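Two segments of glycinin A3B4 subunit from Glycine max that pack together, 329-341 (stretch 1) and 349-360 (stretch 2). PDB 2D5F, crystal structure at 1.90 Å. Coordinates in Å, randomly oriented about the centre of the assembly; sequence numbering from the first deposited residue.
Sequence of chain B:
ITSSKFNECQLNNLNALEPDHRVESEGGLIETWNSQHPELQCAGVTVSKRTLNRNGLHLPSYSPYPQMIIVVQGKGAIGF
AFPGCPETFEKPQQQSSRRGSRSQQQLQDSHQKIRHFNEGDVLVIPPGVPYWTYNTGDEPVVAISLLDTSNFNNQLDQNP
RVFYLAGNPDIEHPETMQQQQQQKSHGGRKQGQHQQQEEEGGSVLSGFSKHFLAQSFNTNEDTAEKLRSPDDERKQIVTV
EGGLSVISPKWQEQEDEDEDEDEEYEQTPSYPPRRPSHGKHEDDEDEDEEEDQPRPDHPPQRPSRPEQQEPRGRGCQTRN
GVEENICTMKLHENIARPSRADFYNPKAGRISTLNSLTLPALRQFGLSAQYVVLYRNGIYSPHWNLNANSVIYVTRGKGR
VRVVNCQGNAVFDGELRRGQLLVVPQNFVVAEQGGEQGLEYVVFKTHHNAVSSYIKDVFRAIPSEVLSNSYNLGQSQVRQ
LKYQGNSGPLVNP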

# COMPACT_ATOMS: atom_id res chain seq x y z
N MET B 329 -0.74 13.30 -14.74
CA MET B 329 0.16 13.29 -13.58
C MET B 329 0.67 14.72 -13.35
O MET B 329 1.28 15.31 -14.25
N LYS B 330 0.40 15.28 -12.17
CA LYS B 330 0.85 16.64 -11.85
C LYS B 330 2.36 16.61 -11.77
O LYS B 330 2.92 15.86 -10.96
N LEU B 331 3.03 17.42 -12.59
CA LEU B 331 4.48 17.39 -12.60
C LEU B 331 5.18 18.73 -12.41
O LEU B 331 6.31 18.92 -12.86
N HIS B 332 4.51 19.65 -11.73
CA HIS B 332 5.10 20.94 -11.47
C HIS B 332 4.41 21.60 -10.29
O HIS B 332 3.21 21.41 -10.07
N GLU B 333 5.18 22.35 -9.51
CA GLU B 333 4.67 23.01 -8.33
C GLU B 333 5.57 24.20 -8.01
O GLU B 333 6.79 24.12 -8.17
N ASN B 334 4.98 25.31 -7.56
CA ASN B 334 5.81 26.45 -7.19
C ASN B 334 6.43 26.10 -5.85
O ASN B 334 5.77 25.50 -5.00
N ILE B 335 7.69 26.45 -5.65
CA ILE B 335 8.34 26.15 -4.38
C ILE B 335 8.90 27.40 -3.70
O ILE B 335 9.02 27.45 -2.48
N ALA B 336 9.22 28.42 -4.50
CA ALA B 336 9.83 29.64 -3.98
C ALA B 336 8.95 30.79 -3.48
O ALA B 336 9.45 31.64 -2.75
N ARG B 337 7.67 30.83 -3.87
CA ARG B 337 6.80 31.92 -3.41
C ARG B 337 6.79 32.04 -1.89
O ARG B 337 6.59 31.06 -1.19
N PRO B 338 6.98 33.26 -1.38
CA PRO B 338 7.01 33.54 0.06
C PRO B 338 5.86 32.90 0.84
O PRO B 338 6.08 32.33 1.91
N SER B 339 4.65 33.00 0.31
CA SER B 339 3.46 32.47 0.98
C SER B 339 3.43 30.94 1.15
O SER B 339 2.59 30.43 1.90
N ARG B 340 4.32 30.22 0.48
CA ARG B 340 4.35 28.77 0.60
C ARG B 340 5.29 28.27 1.70
O ARG B 340 5.50 27.07 1.86
N ALA B 341 5.83 29.20 2.48
CA ALA B 341 6.74 28.87 3.56
C ALA B 341 6.15 27.90 4.59
O ALA B 341 5.00 28.04 5.01
N GLY B 349 14.35 34.31 8.25
CA GLY B 349 14.17 33.75 6.92
C GLY B 349 13.00 32.79 6.82
O GLY B 349 12.09 32.82 7.65
N ARG B 350 13.02 31.92 5.81
CA ARG B 350 11.95 30.96 5.63
C ARG B 350 12.41 29.67 4.96
O ARG B 350 13.41 29.64 4.24
N ILE B 351 11.67 28.59 5.21
CA ILE B 351 11.99 27.29 4.63
C ILE B 351 10.70 26.69 4.09
O ILE B 351 9.68 26.65 4.78
N SER B 352 10.76 26.22 2.84
CA SER B 352 9.59 25.61 2.20
C SER B 352 9.97 24.21 1.73
O SER B 352 11.04 24.01 1.17
N THR B 353 9.08 23.25 1.97
CA THR B 353 9.34 21.87 1.58
C THR B 353 8.40 21.37 0.49
O THR B 353 7.20 21.61 0.52
N LEU B 354 8.98 20.67 -0.49
CA LEU B 354 8.23 20.10 -1.59
C LEU B 354 8.59 18.62 -1.62
O LEU B 354 9.73 18.26 -1.90
N ASN B 355 7.63 17.76 -1.29
CA ASN B 355 7.87 16.33 -1.27
C ASN B 355 6.66 15.59 -1.84
O ASN B 355 5.79 16.20 -2.45
N SER B 356 6.62 14.28 -1.61
CA SER B 356 5.54 13.46 -2.13
C SER B 356 4.16 13.78 -1.55
O SER B 356 3.15 13.36 -2.10
N LEU B 357 4.12 14.51 -0.44
CA LEU B 357 2.84 14.87 0.16
C LEU B 357 2.23 16.06 -0.57
O LEU B 357 1.06 16.38 -0.39
N THR B 358 3.04 16.72 -1.40
CA THR B 358 2.55 17.84 -2.19
C THR B 358 2.46 17.44 -3.65
O THR B 358 1.48 17.74 -4.33
N LEU B 359 3.50 16.77 -4.14
CA LEU B 359 3.55 16.31 -5.52
C LEU B 359 3.70 14.79 -5.43
O LEU B 359 4.81 14.26 -5.36
N PRO B 360 2.56 14.06 -5.42
CA PRO B 360 2.54 12.60 -5.32
C PRO B 360 3.42 11.80 -6.28
O PRO B 360 3.85 10.70 -5.95

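The contact is mixed: apolar packing around Leu359 and Leu354 at one end gives way to a polar, partly water-mediated junction around Arg350 and Ser352 at the other, with 656 Å² buried in all. Leu359 (chi1 t, chi2 p) has a CA-to-CB bond directed sideways, yet its end reaches stretch 1: CD1 lies 3.4 Å from Lys330 O and 3.6 Å from Lys330 CD. Glu333 (chi1 t, chi2 p) points toward stretch 2, and its CG packs 3.8 Å from Thr358 CG2 and 4.2 Å from Leu354 CD1. Within stretch 1, Glu333 forms salt bridges from OE1 to Lys330 NZ (2.5 Å) and from OE2 to Arg340 NH2 (3.0 Å); OE2 is also hydrogen-bonded elsewhere in the structure. Ile335, t at both angles, sets CD1 3.9 Å from Leu354 CB.

Arg350 (chi1 p, chi2 and chi3 t) extends toward stretch 1. Its NH2 donates to Ala336 O at 3.0 Å, near the guanidinium plane, while NH1 adds a weak bond to Ala336 O at 3.3 Å; Pro338 CA covers one face, 3.6 Å from Arg350 CZ. Ser352 (chi1 m) also points inward, OG donating to water 1 at 2.5 Å. That water donates to Ile335 O and Arg337 O, each at 2.7 Å, linking the stretches.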

# COMPACT_ATOMS: atom_id res chain seq x y z
CB MET B 329 1.34 12.33 -13.90
CG MET B 329 2.39 12.10 -12.80
SD MET B 329 3.81 11.03 -13.35
CE MET B 329 3.38 9.45 -12.62
CB LYS B 330 0.28 17.10 -10.52
CG LYS B 330 0.55 18.57 -10.19
CD LYS B 330 0.12 18.89 -8.77
CE LYS B 330 -0.36 20.33 -8.61
NZ LYS B 330 0.71 21.34 -8.82
CB LEU B 331 4.96 16.74 -13.90
CG LEU B 331 4.70 15.23 -13.98
CD1 LEU B 331 5.06 14.72 -15.37
CD2 LEU B 331 5.53 14.52 -12.92
CB HIS B 332 5.05 21.82 -12.73
CG HIS B 332 4.08 22.95 -12.65
ND1 HIS B 332 4.49 24.27 -12.68
CD2 HIS B 332 2.74 22.98 -12.54
CE1 HIS B 332 3.44 25.06 -12.58
NE2 HIS B 332 2.36 24.30 -12.49
CB GLU B 333 4.71 22.04 -7.15
CG GLU B 333 3.92 22.47 -5.93
CD GLU B 333 2.42 22.37 -6.16
OE1 GLU B 333 1.97 21.31 -6.65
OE2 GLU B 333 1.69 23.34 -5.86
CB ASN B 334 4.99 27.72 -7.01
CG ASN B 334 5.85 28.89 -6.57
OD1 ASN B 334 6.51 29.53 -7.38
ND2 ASN B 334 5.87 29.14 -5.26
CB ILE B 335 9.51 25.15 -4.54
CG1 ILE B 335 9.99 24.67 -3.16
CG2 ILE B 335 10.68 25.81 -5.28
CD1 ILE B 335 11.14 23.66 -3.21
CB ALA B 336 10.83 30.17 -5.00
CB ARG B 337 5.36 31.72 -3.89
CG ARG B 337 5.06 32.26 -5.28
CD ARG B 337 3.56 32.43 -5.47
NE ARG B 337 2.84 31.17 -5.34
CZ ARG B 337 2.51 30.38 -6.35
NH1 ARG B 337 2.84 30.72 -7.60
NH2 ARG B 337 1.88 29.23 -6.13
CB PRO B 338 6.94 35.07 0.11
CG PRO B 338 7.65 35.47 -1.14
CD PRO B 338 7.08 34.51 -2.16
CB SER B 339 2.20 32.93 0.24
OG SER B 339 2.11 32.36 -1.05
CB ARG B 340 4.75 28.14 -0.74
CG ARG B 340 3.60 28.02 -1.72
CD ARG B 340 4.09 27.71 -3.12
NE ARG B 340 2.98 27.46 -4.04
CZ ARG B 340 2.37 26.29 -4.17
NH1 ARG B 340 2.77 25.24 -3.46
NH2 ARG B 340 1.35 26.16 -5.02
CB ALA B 341 7.19 30.15 4.27
CB ARG B 350 10.82 31.59 4.80
CG ARG B 350 11.25 32.15 3.44
CD ARG B 350 10.05 32.76 2.72
NE ARG B 350 10.41 33.52 1.52
CZ ARG B 350 10.54 33.01 0.30
NH1 ARG B 350 10.86 33.80 -0.71
NH2 ARG B 350 10.35 31.71 0.09
CB ILE B 351 12.56 26.32 5.69
CG1 ILE B 351 13.83 26.91 6.29
CG2 ILE B 351 12.84 24.96 5.05
CD1 ILE B 351 14.26 26.21 7.58
CB SER B 352 9.14 26.46 1.02
OG SER B 352 8.83 27.78 1.45
CB THR B 353 9.19 20.93 2.80
OG1 THR B 353 10.00 21.42 3.87
CG2 THR B 353 9.63 19.51 2.44
CB LEU B 354 8.62 20.75 -2.92
CG LEU B 354 8.12 20.09 -4.22
CD1 LEU B 354 6.62 19.86 -4.15
CD2 LEU B 354 8.46 20.98 -5.42
CB ASN B 355 8.15 15.87 0.17
CG ASN B 355 7.07 16.33 1.14
OD1 ASN B 355 5.89 16.36 0.80
ND2 ASN B 355 7.48 16.67 2.36
CB SER B 356 5.87 11.97 -1.95
OG SER B 356 6.14 11.67 -0.60
CB LEU B 357 3.00 15.21 1.65
CG LEU B 357 3.58 14.14 2.58
CD1 LEU B 357 3.46 14.65 4.00
CD2 LEU B 357 2.83 12.82 2.44
CB THR B 358 3.48 19.05 -2.09
OG1 THR B 358 3.38 19.62 -0.78
CG2 THR B 358 3.10 20.08 -3.15
CB LEU B 359 4.76 16.95 -6.21
CG LEU B 359 4.73 17.09 -7.73
CD1 LEU B 359 3.44 17.78 -8.17
CD2 LEU B 359 5.96 17.89 -8.17
CB PRO B 360 1.05 12.26 -5.47
CG PRO B 360 0.52 13.38 -6.27
CD PRO B 360 1.20 14.58 -5.65
O HOH W 1 8.50 29.31 -0.56
O HOH W 2 5.62 24.42 0.69